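PDB 4P47: TRAP dicarboxylate transporter, DctP subunit from Ochrobactrum anthropi, which probably serves as the periplasmic solute-binding subunit of a TRAP transporter, capturing a substrate, possibly a dicarboxylate, for uptake. Local coordinates for residues Q44-K58 against V259-Q271. Sequence-based numbering, arbitrary orientation.
Sequences QVTGMEKFAELVKEK and VIEQAAVEARDYQ
Phe51 drives its ring into the hole formed by Ile260, Ala263, Ala264 and Ala267, a knob-into-hole fit at the centre of the contact. A chi1 of 173° swings CG away from the backbone N and turns the ring edge-on to the opposing helix: CD1 lies 3.7 Å from Ala263 CB, and the amide nitrogen of Ala264 sits in the ring plane. Val55 CG2 covers one face of the ring near its rim and also touches Ala263 CB at 3.5 Å, joining the two residues in one apolar layer. Leu54 CB packs on the same alanine methyl, while its two terminal methyls spread against the carboxylate end of Glu266. The helices run roughly antiparallel (144°), and at one end Gly47 lets Gln271 CG approach its CA to 3.9 Å, where a CB would clash. This pairing belongs to the type II periplasmic-binding-protein fold of the DctP family: helix 43-58, which follows strand 30-35 and leads to strand 63-68, is packed against the long helix 254-288. Strand 63-68 lines Val55 from outside the pair, and Trp147 of strand 141-156 touches Ala267 and Gln271. Toward the outer edge, Lys50 bends at chi2 and chi3, bringing CE over the centre of the Tyr270 ring, 3.7 Å from its centroid, and NZ makes a cation-pi contact with the same face. Thr46 O meets the ring edge in plane, and a water links it to Tyr270 OH. Were Tyr270 replaced by an alanine, the Lys50 chain would probably lose the surface it lies on and be free to swing, and the water would lose its phenolic partner. At the other end, Lys58 NZ donates to Gln262 OE1 (2.9 Å), tilted 20° from the carbonyl plane, and two waters, one held weakly by NZ, bridge it to Glu266 OE1.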
ATOM      1  N   GLN A  44      -7.854   6.937  -3.599  1.00  9.04           N
ATOM      2  CA  GLN A  44      -8.670   5.820  -3.149  1.00  8.82           C
ATOM      3  C   GLN A  44     -10.155   6.077  -3.393  1.00 10.08           C
ATOM      4  O   GLN A  44     -10.861   5.242  -3.968  1.00  8.55           O
ATOM      5  CB  GLN A  44      -8.425   5.573  -1.673  1.00  8.13           C
ATOM      6  CG  GLN A  44      -9.223   4.425  -1.104  1.00  9.90           C
ATOM      7  CD  GLN A  44      -9.108   4.375   0.395  1.00  8.77           C
ATOM      8  OE1 GLN A  44      -9.607   5.257   1.094  1.00  9.94           O
ATOM      9  NE2 GLN A  44      -8.448   3.365   0.904  1.00 10.85           N
ATOM     10  N   VAL A  45     -10.649   7.226  -2.956  1.00  8.55           N
ATOM     11  CA  VAL A  45     -12.063   7.518  -3.103  1.00  9.73           C
ATOM     12  C   VAL A  45     -12.413   7.830  -4.551  1.00  9.44           C
ATOM     13  O   VAL A  45     -13.501   7.491  -5.013  1.00  9.32           O
ATOM     14  CB  VAL A  45     -12.512   8.610  -2.136  1.00 10.28           C
ATOM     15  CG1 VAL A  45     -13.982   8.896  -2.316  1.00 11.04           C
ATOM     16  CG2 VAL A  45     -12.218   8.164  -0.715  1.00 11.73           C
ATOM     17  N   THR A  46     -11.491   8.420  -5.292  1.00  9.44           N
ATOM     18  CA  THR A  46     -11.720   8.623  -6.710  1.00  9.87           C
ATOM     19  C   THR A  46     -11.905   7.268  -7.396  1.00 10.49           C
ATOM     20  O   THR A  46     -12.764   7.122  -8.261  1.00  9.91           O
ATOM     21  CB  THR A  46     -10.587   9.461  -7.309  1.00 11.79           C
ATOM     22  OG1 THR A  46     -10.564  10.715  -6.619  1.00 13.58           O
ATOM     23  CG2 THR A  46     -10.817   9.712  -8.788  1.00 12.15           C
ATOM     24  N   GLY A  47     -11.118   6.282  -7.000  1.00  8.04           N
ATOM     25  CA  GLY A  47     -11.296   4.932  -7.521  1.00  8.74           C
ATOM     26  C   GLY A  47     -12.638   4.335  -7.119  1.00  6.78           C
ATOM     27  O   GLY A  47     -13.314   3.685  -7.926  1.00  8.15           O
ATOM     28  N   MET A  48     -13.041   4.550  -5.874  1.00  7.11           N
ATOM     29  CA  MET A  48     -14.331   4.055  -5.397  1.00  8.02           C
ATOM     30  C   MET A  48     -15.493   4.656  -6.184  1.00  6.51           C
ATOM     31  O   MET A  48     -16.464   3.976  -6.500  1.00  7.11           O
ATOM     32  CB  MET A  48     -14.506   4.387  -3.921  1.00  8.28           C
ATOM     33  CG  MET A  48     -13.546   3.610  -3.027  1.00  7.67           C
ATOM     34  SD  MET A  48     -13.456   4.242  -1.343  1.00  8.49           S
ATOM     35  CE  MET A  48     -15.030   3.654  -0.701  1.00 11.71           C
ATOM     36  N   GLU A  49     -15.378   5.934  -6.522  1.00  7.28           N
ATOM     37  CA  GLU A  49     -16.417   6.612  -7.299  1.00  8.12           C
ATOM     38  C   GLU A  49     -16.498   6.059  -8.711  1.00  7.63           C
ATOM     39  O   GLU A  49     -17.590   5.853  -9.241  1.00  8.11           O
ATOM     40  CB  GLU A  49     -16.145   8.127  -7.338  1.00  8.89           C
ATOM     41  CG  GLU A  49     -16.356   8.781  -5.989  1.00 11.89           C
ATOM     42  CD  GLU A  49     -15.758  10.170  -5.876  1.00 20.77           C
ATOM     43  OE1 GLU A  49     -14.917  10.545  -6.716  1.00 19.76           O
ATOM     44  OE2 GLU A  49     -16.139  10.884  -4.927  1.00 24.58           O
ATOM     45  N   LYS A  50     -15.348   5.789  -9.321  1.00  7.47           N
ATOM     46  CA  LYS A  50     -15.322   5.160 -10.631  1.00  8.61           C
ATOM     47  C   LYS A  50     -15.961   3.774 -10.577  1.00  7.47           C
ATOM     48  O   LYS A  50     -16.783   3.418 -11.439  1.00  7.63           O
ATOM     49  CB  LYS A  50     -13.895   5.082 -11.185  1.00  8.87           C
ATOM     50  CG  LYS A  50     -13.755   4.390 -12.542  1.00  8.81           C
ATOM     51  CD  LYS A  50     -14.496   5.068 -13.669  1.00 12.38           C
ATOM     52  CE  LYS A  50     -13.993   6.446 -13.905  1.00 16.05           C
ATOM     53  NZ  LYS A  50     -14.626   6.965 -15.158  1.00 21.58           N
ATOM     54  N   PHE A  51     -15.573   2.979  -9.580  1.00  6.85           N
ATOM     55  CA  PHE A  51     -16.165   1.660  -9.361  1.00  8.03           C
ATOM     56  C   PHE A  51     -17.692   1.755  -9.275  1.00  8.53           C
ATOM     57  O   PHE A  51     -18.424   1.022  -9.948  1.00  7.07           O
ATOM     58  CB  PHE A  51     -15.570   1.023  -8.102  1.00  7.61           C
ATOM     59  CG  PHE A  51     -16.237  -0.264  -7.715  1.00  6.26           C
ATOM     60  CD1 PHE A  51     -15.908  -1.469  -8.353  1.00  6.50           C
ATOM     61  CD2 PHE A  51     -17.223  -0.296  -6.748  1.00  6.53           C
ATOM     62  CE1 PHE A  51     -16.531  -2.648  -8.011  1.00  7.19           C
ATOM     63  CE2 PHE A  51     -17.838  -1.482  -6.409  1.00  7.52           C
ATOM     64  CZ  PHE A  51     -17.481  -2.664  -7.048  1.00  7.17           C
ATOM     65  N   ALA A  52     -18.178   2.653  -8.425  1.00  7.69           N
ATOM     66  CA  ALA A  52     -19.626   2.800  -8.221  1.00  8.18           C
ATOM     67  C   ALA A  52     -20.337   3.152  -9.529  1.00  6.95           C
ATOM     68  O   ALA A  52     -21.405   2.628  -9.825  1.00  8.16           O
ATOM     69  CB  ALA A  52     -19.902   3.867  -7.161  1.00  9.40           C
ATOM     70  N   GLU A  53     -19.747   4.044 -10.306  1.00  7.30           N
ATOM     71  CA  GLU A  53     -20.367   4.472 -11.552  1.00  8.18           C
ATOM     72  C   GLU A  53     -20.399   3.356 -12.576  1.00  7.83           C
ATOM     73  O   GLU A  53     -21.393   3.169 -13.284  1.00  8.20           O
ATOM     74  CB  GLU A  53     -19.636   5.683 -12.113  1.00  9.30           C
ATOM     75  CG  GLU A  53     -20.155   6.151 -13.465  1.00 10.36           C
ATOM     76  CD  GLU A  53     -21.648   6.547 -13.481  1.00 14.81           C
ATOM     77  OE1 GLU A  53     -22.199   6.961 -12.431  1.00 15.56           O
ATOM     78  OE2 GLU A  53     -22.293   6.455 -14.564  1.00 13.89           O
ATOM     79  N   LEU A  54     -19.316   2.592 -12.649  1.00  7.37           N
ATOM     80  CA  LEU A  54     -19.266   1.457 -13.565  1.00  7.72           C
ATOM     81  C   LEU A  54     -20.283   0.395 -13.184  1.00  6.60           C
ATOM     82  O   LEU A  54     -20.935  -0.191 -14.037  1.00  7.80           O
ATOM     83  CB  LEU A  54     -17.855   0.864 -13.598  1.00  8.56           C
ATOM     84  CG  LEU A  54     -16.804   1.779 -14.222  1.00  8.40           C
ATOM     85  CD1 LEU A  54     -15.423   1.133 -14.056  1.00  8.20           C
ATOM     86  CD2 LEU A  54     -17.124   2.046 -15.680  1.00 11.97           C
ATOM     87  N   VAL A  55     -20.442   0.124 -11.905  1.00  7.03           N
ATOM     88  CA  VAL A  55     -21.426  -0.839 -11.487  1.00  7.02           C
ATOM     89  C   VAL A  55     -22.857  -0.365 -11.817  1.00  7.73           C
ATOM     90  O   VAL A  55     -23.708  -1.148 -12.252  1.00  7.83           O
ATOM     91  CB  VAL A  55     -21.274  -1.139  -9.974  1.00  7.20           C
ATOM     92  CG1 VAL A  55     -22.430  -1.959  -9.458  1.00  9.31           C
ATOM     93  CG2 VAL A  55     -19.954  -1.879  -9.718  1.00  7.64           C
ATOM     94  N   LYS A  56     -23.122   0.916 -11.593  1.00  8.41           N
ATOM     95  CA  LYS A  56     -24.412   1.513 -11.888  1.00  7.67           C
ATOM     96  C   LYS A  56     -24.727   1.365 -13.378  1.00  7.48           C
ATOM     97  O   LYS A  56     -25.835   0.988 -13.747  1.00  8.99           O
ATOM     98  CB  LYS A  56     -24.365   2.977 -11.464  1.00  8.60           C
ATOM     99  CG  LYS A  56     -25.626   3.785 -11.755  1.00 11.91           C
ATOM    100  CD  LYS A  56     -25.535   5.119 -10.994  1.00 17.64           C
ATOM    101  CE  LYS A  56     -26.813   5.930 -11.044  1.00 22.45           C
ATOM    102  NZ  LYS A  56     -27.027   6.452 -12.395  1.00 16.34           N
ATOM    103  N   GLU A  57     -23.742   1.632 -14.224  1.00  7.58           N
ATOM    104  CA  GLU A  57     -23.929   1.563 -15.670  1.00  8.51           C
ATOM    105  C   GLU A  57     -24.146   0.128 -16.114  1.00  8.48           C
ATOM    106  O   GLU A  57     -25.132  -0.192 -16.786  1.00  9.94           O
ATOM    107  CB  GLU A  57     -22.731   2.183 -16.394  1.00 10.13           C
ATOM    108  CG  GLU A  57     -22.650   3.696 -16.243  1.00  9.79           C
ATOM    109  CD  GLU A  57     -21.320   4.278 -16.709  1.00 17.19           C
ATOM    110  OE1 GLU A  57     -20.459   3.520 -17.223  1.00 16.97           O
ATOM    111  OE2 GLU A  57     -21.111   5.497 -16.531  1.00 14.08           O
ATOM    112  N   LYS A  58     -23.254  -0.759 -15.691  1.00  8.02           N
ATOM    113  CA  LYS A  58     -23.271  -2.131 -16.183  1.00  9.30           C
ATOM    114  C   LYS A  58     -24.488  -2.880 -15.719  1.00  9.05           C
ATOM    115  O   LYS A  58     -24.942  -3.799 -16.397  1.00 10.84           O
ATOM    116  CB  LYS A  58     -22.023  -2.865 -15.688  1.00  8.92           C
ATOM    117  CG  LYS A  58     -20.749  -2.430 -16.352  1.00  8.18           C
ATOM    118  CD  LYS A  58     -19.545  -3.059 -15.614  1.00 11.14           C
ATOM    119  CE  LYS A  58     -18.214  -2.680 -16.230  1.00  9.13           C
ATOM    120  NZ  LYS A  58     -17.906  -3.405 -17.476  1.00 11.64           N
ATOM    121  N   VAL A 259     -20.335  -8.170 -13.212  1.00  8.03           N
ATOM    122  CA  VAL A 259     -20.399  -6.702 -13.167  1.00  8.04           C
ATOM    123  C   VAL A 259     -19.397  -6.163 -12.161  1.00  7.27           C
ATOM    124  O   VAL A 259     -18.633  -5.233 -12.444  1.00  8.14           O
ATOM    125  CB  VAL A 259     -21.814  -6.216 -12.775  1.00  9.65           C
ATOM    126  CG1 VAL A 259     -21.771  -4.757 -12.350  1.00  9.72           C
ATOM    127  CG2 VAL A 259     -22.801  -6.435 -13.928  1.00 12.46           C
ATOM    128  N   ILE A 260     -19.401  -6.760 -10.982  1.00  7.23           N
ATOM    129  CA  ILE A 260     -18.561  -6.294  -9.889  1.00  6.88           C
ATOM    130  C   ILE A 260     -17.093  -6.492 -10.210  1.00  6.95           C
ATOM    131  O   ILE A 260     -16.287  -5.599  -9.983  1.00  6.53           O
ATOM    132  CB  ILE A 260     -18.963  -6.976  -8.557  1.00  6.52           C
ATOM    133  CG1 ILE A 260     -20.358  -6.493  -8.140  1.00  8.79           C
ATOM    134  CG2 ILE A 260     -17.937  -6.698  -7.470  1.00  8.15           C
ATOM    135  CD1 ILE A 260     -20.982  -7.370  -7.119  1.00  9.40           C
ATOM    136  N   GLU A 261     -16.750  -7.659 -10.762  1.00  6.63           N
ATOM    137  CA  GLU A 261     -15.368  -7.967 -11.149  1.00  7.71           C
ATOM    138  C   GLU A 261     -14.896  -7.043 -12.258  1.00  7.00           C
ATOM    139  O   GLU A 261     -13.822  -6.469 -12.185  1.00  7.23           O
ATOM    140  CB  GLU A 261     -15.252  -9.428 -11.608  1.00  7.56           C
ATOM    141  CG  GLU A 261     -15.440 -10.399 -10.460  1.00  9.38           C
ATOM    142  CD  GLU A 261     -15.672 -11.823 -10.901  1.00  9.63           C
ATOM    143  OE1 GLU A 261     -16.265 -12.029 -11.975  1.00 11.13           O
ATOM    144  OE2 GLU A 261     -15.289 -12.736 -10.152  1.00 12.67           O
ATOM    145  N   GLN A 262     -15.713  -6.868 -13.294  1.00  7.83           N
ATOM    146  CA  GLN A 262     -15.330  -5.986 -14.393  1.00  8.31           C
ATOM    147  C   GLN A 262     -15.057  -4.579 -13.872  1.00  7.56           C
ATOM    148  O   GLN A 262     -14.076  -3.927 -14.247  1.00  8.61           O
ATOM    149  CB  GLN A 262     -16.431  -5.928 -15.464  1.00  9.69           C
ATOM    150  CG  GLN A 262     -16.597  -7.223 -16.228  1.00 10.56           C
ATOM    151  CD  GLN A 262     -17.890  -7.273 -17.001  1.00 11.14           C
ATOM    152  OE1 GLN A 262     -18.552  -6.257 -17.197  1.00 11.70           O
ATOM    153  NE2 GLN A 262     -18.250  -8.462 -17.454  1.00 14.37           N
ATOM    154  N   ALA A 263     -15.956  -4.094 -13.019  1.00  7.43           N
ATOM    155  CA  ALA A 263     -15.823  -2.751 -12.481  1.00  8.34           C
ATOM    156  C   ALA A 263     -14.587  -2.628 -11.589  1.00  6.37           C
ATOM    157  O   ALA A 263     -13.903  -1.602 -11.614  1.00  7.33           O
ATOM    158  CB  ALA A 263     -17.091  -2.370 -11.725  1.00  8.45           C
ATOM    159  N   ALA A 264     -14.296  -3.660 -10.804  1.00  6.03           N
ATOM    160  CA  ALA A 264     -13.131  -3.594  -9.924  1.00  6.87           C
ATOM    161  C   ALA A 264     -11.831  -3.485 -10.708  1.00  6.87           C
ATOM    162  O   ALA A 264     -10.933  -2.715 -10.329  1.00  6.36           O
ATOM    163  CB  ALA A 264     -13.083  -4.803  -9.030  1.00  7.55           C
ATOM    164  N   VAL A 265     -11.697  -4.234 -11.794  1.00  7.68           N
ATOM    165  CA  VAL A 265     -10.435  -4.212 -12.544  1.00  9.06           C
ATOM    166  C   VAL A 265     -10.339  -2.989 -13.448  1.00  8.55           C
ATOM    167  O   VAL A 265      -9.251  -2.452 -13.636  1.00  9.65           O
ATOM    168  CB  VAL A 265     -10.164  -5.529 -13.341  1.00 12.13           C
ATOM    169  CG1 VAL A 265     -10.063  -6.694 -12.392  1.00 11.58           C
ATOM    170  CG2 VAL A 265     -11.206  -5.779 -14.409  1.00 17.79           C
ATOM    171  N   GLU A 266     -11.461  -2.518 -14.012  1.00  7.81           N
ATOM    172  CA  GLU A 266     -11.448  -1.301 -14.775  1.00  7.90           C
ATOM    173  C   GLU A 266     -11.138  -0.116 -13.839  1.00  7.90           C
ATOM    174  O   GLU A 266     -10.310   0.743 -14.157  1.00  9.01           O
ATOM    175  CB  GLU A 266     -12.770  -1.104 -15.543  1.00  9.83           C
ATOM    176  CG  GLU A 266     -12.755   0.138 -16.431  1.00 11.07           C
ATOM    177  CD  GLU A 266     -14.021   0.353 -17.235  1.00 13.40           C
ATOM    178  OE1 GLU A 266     -14.912  -0.512 -17.229  1.00 12.57           O
ATOM    179  OE2 GLU A 266     -14.114   1.442 -17.840  1.00 18.54           O
ATOM    180  N   ALA A 267     -11.762  -0.076 -12.662  1.00  7.20           N
ATOM    181  CA  ALA A 267     -11.499   1.002 -11.717  1.00  6.94           C
ATOM    182  C   ALA A 267     -10.051   0.961 -11.229  1.00  6.96           C
ATOM    183  O   ALA A 267      -9.454   1.998 -10.988  1.00  7.92           O
ATOM    184  CB  ALA A 267     -12.461   0.961 -10.548  1.00  7.73           C
ATOM    185  N   ARG A 268      -9.493  -0.227 -11.089  1.00  6.76           N
ATOM    186  CA  ARG A 268      -8.100  -0.390 -10.698  1.00  6.78           C
ATOM    187  C   ARG A 268      -7.157   0.397 -11.586  1.00  6.65           C
ATOM    188  O   ARG A 268      -6.309   1.149 -11.097  1.00  7.13           O
ATOM    189  CB  ARG A 268      -7.713  -1.870 -10.744  1.00  6.92           C
ATOM    190  CG  ARG A 268      -6.224  -2.146 -10.629  1.00  7.28           C
ATOM    191  CD  ARG A 268      -5.916  -3.584 -10.950  1.00  6.38           C
ATOM    192  NE  ARG A 268      -5.949  -3.808 -12.397  1.00  7.40           N
ATOM    193  CZ  ARG A 268      -5.957  -4.996 -12.973  1.00  9.03           C
ATOM    194  NH1 ARG A 268      -5.975  -6.103 -12.264  1.00  9.34           N
ATOM    195  NH2 ARG A 268      -5.978  -5.057 -14.298  1.00 11.74           N
ATOM    196  N   ASP A 269      -7.279   0.220 -12.899  1.00  6.70           N
ATOM    197  CA  ASP A 269      -6.314   0.834 -13.810  1.00 10.71           C
ATOM    198  C   ASP A 269      -6.447   2.348 -13.741  1.00  9.65           C
ATOM    199  O   ASP A 269      -5.451   3.090 -13.757  1.00  9.74           O
ATOM    200  CB  ASP A 269      -6.530   0.380 -15.250  1.00 11.19           C
ATOM    201  CG  ASP A 269      -6.337  -1.107 -15.438  1.00 16.20           C
ATOM    202  OD1 ASP A 269      -5.774  -1.774 -14.547  1.00 11.30           O
ATOM    203  OD2 ASP A 269      -6.758  -1.596 -16.524  1.00 18.02           O
ATOM    204  N   TYR A 270      -7.681   2.821 -13.632  1.00  8.94           N
ATOM    205  CA  TYR A 270      -7.956   4.236 -13.509  1.00  8.73           C
ATOM    206  C   TYR A 270      -7.425   4.793 -12.184  1.00  8.23           C
ATOM    207  O   TYR A 270      -6.829   5.871 -12.149  1.00 10.04           O
ATOM    208  CB  TYR A 270      -9.480   4.440 -13.613  1.00  9.70           C
ATOM    209  CG  TYR A 270     -10.011   5.786 -13.221  1.00 11.63           C
ATOM    210  CD1 TYR A 270      -9.990   6.860 -14.099  1.00 14.99           C
ATOM    211  CD2 TYR A 270     -10.569   5.973 -11.978  1.00 14.63           C
ATOM    212  CE1 TYR A 270     -10.502   8.105 -13.721  1.00 14.37           C
ATOM    213  CE2 TYR A 270     -11.077   7.177 -11.601  1.00 16.10           C
ATOM    214  CZ  TYR A 270     -11.044   8.239 -12.457  1.00 12.76           C
ATOM    215  OH  TYR A 270     -11.579   9.436 -12.023  1.00 20.00           O
ATOM    216  N   GLN A 271      -7.668   4.073 -11.096  1.00  8.20           N
ATOM    217  CA  GLN A 271      -7.263   4.516  -9.761  1.00  6.31           C
ATOM    218  C   GLN A 271      -5.736   4.673  -9.697  1.00  8.28           C
ATOM    219  O   GLN A 271      -5.207   5.627  -9.113  1.00  8.14           O
ATOM    220  CB  GLN A 271      -7.734   3.517  -8.694  1.00  9.34           C
ATOM    221  CG  GLN A 271      -7.521   3.990  -7.265  1.00  7.20           C
ATOM    222  CD  GLN A 271      -6.121   3.748  -6.734  1.00  8.50           C
ATOM    223  OE1 GLN A 271      -5.435   2.825  -7.144  1.00  8.36           O
ATOM    224  NE2 GLN A 271      -5.703   4.578  -5.789  1.00  8.38           N
TER
HETATM  225  O   HOH W   1     -13.852   8.842 -10.354  1.00 17.98           O
HETATM  226  O   HOH W   2     -17.387  -0.361 -18.604  1.00 19.22           O
HETATM  227  O   HOH W   3     -15.218  -2.970 -17.692  1.00 19.38           O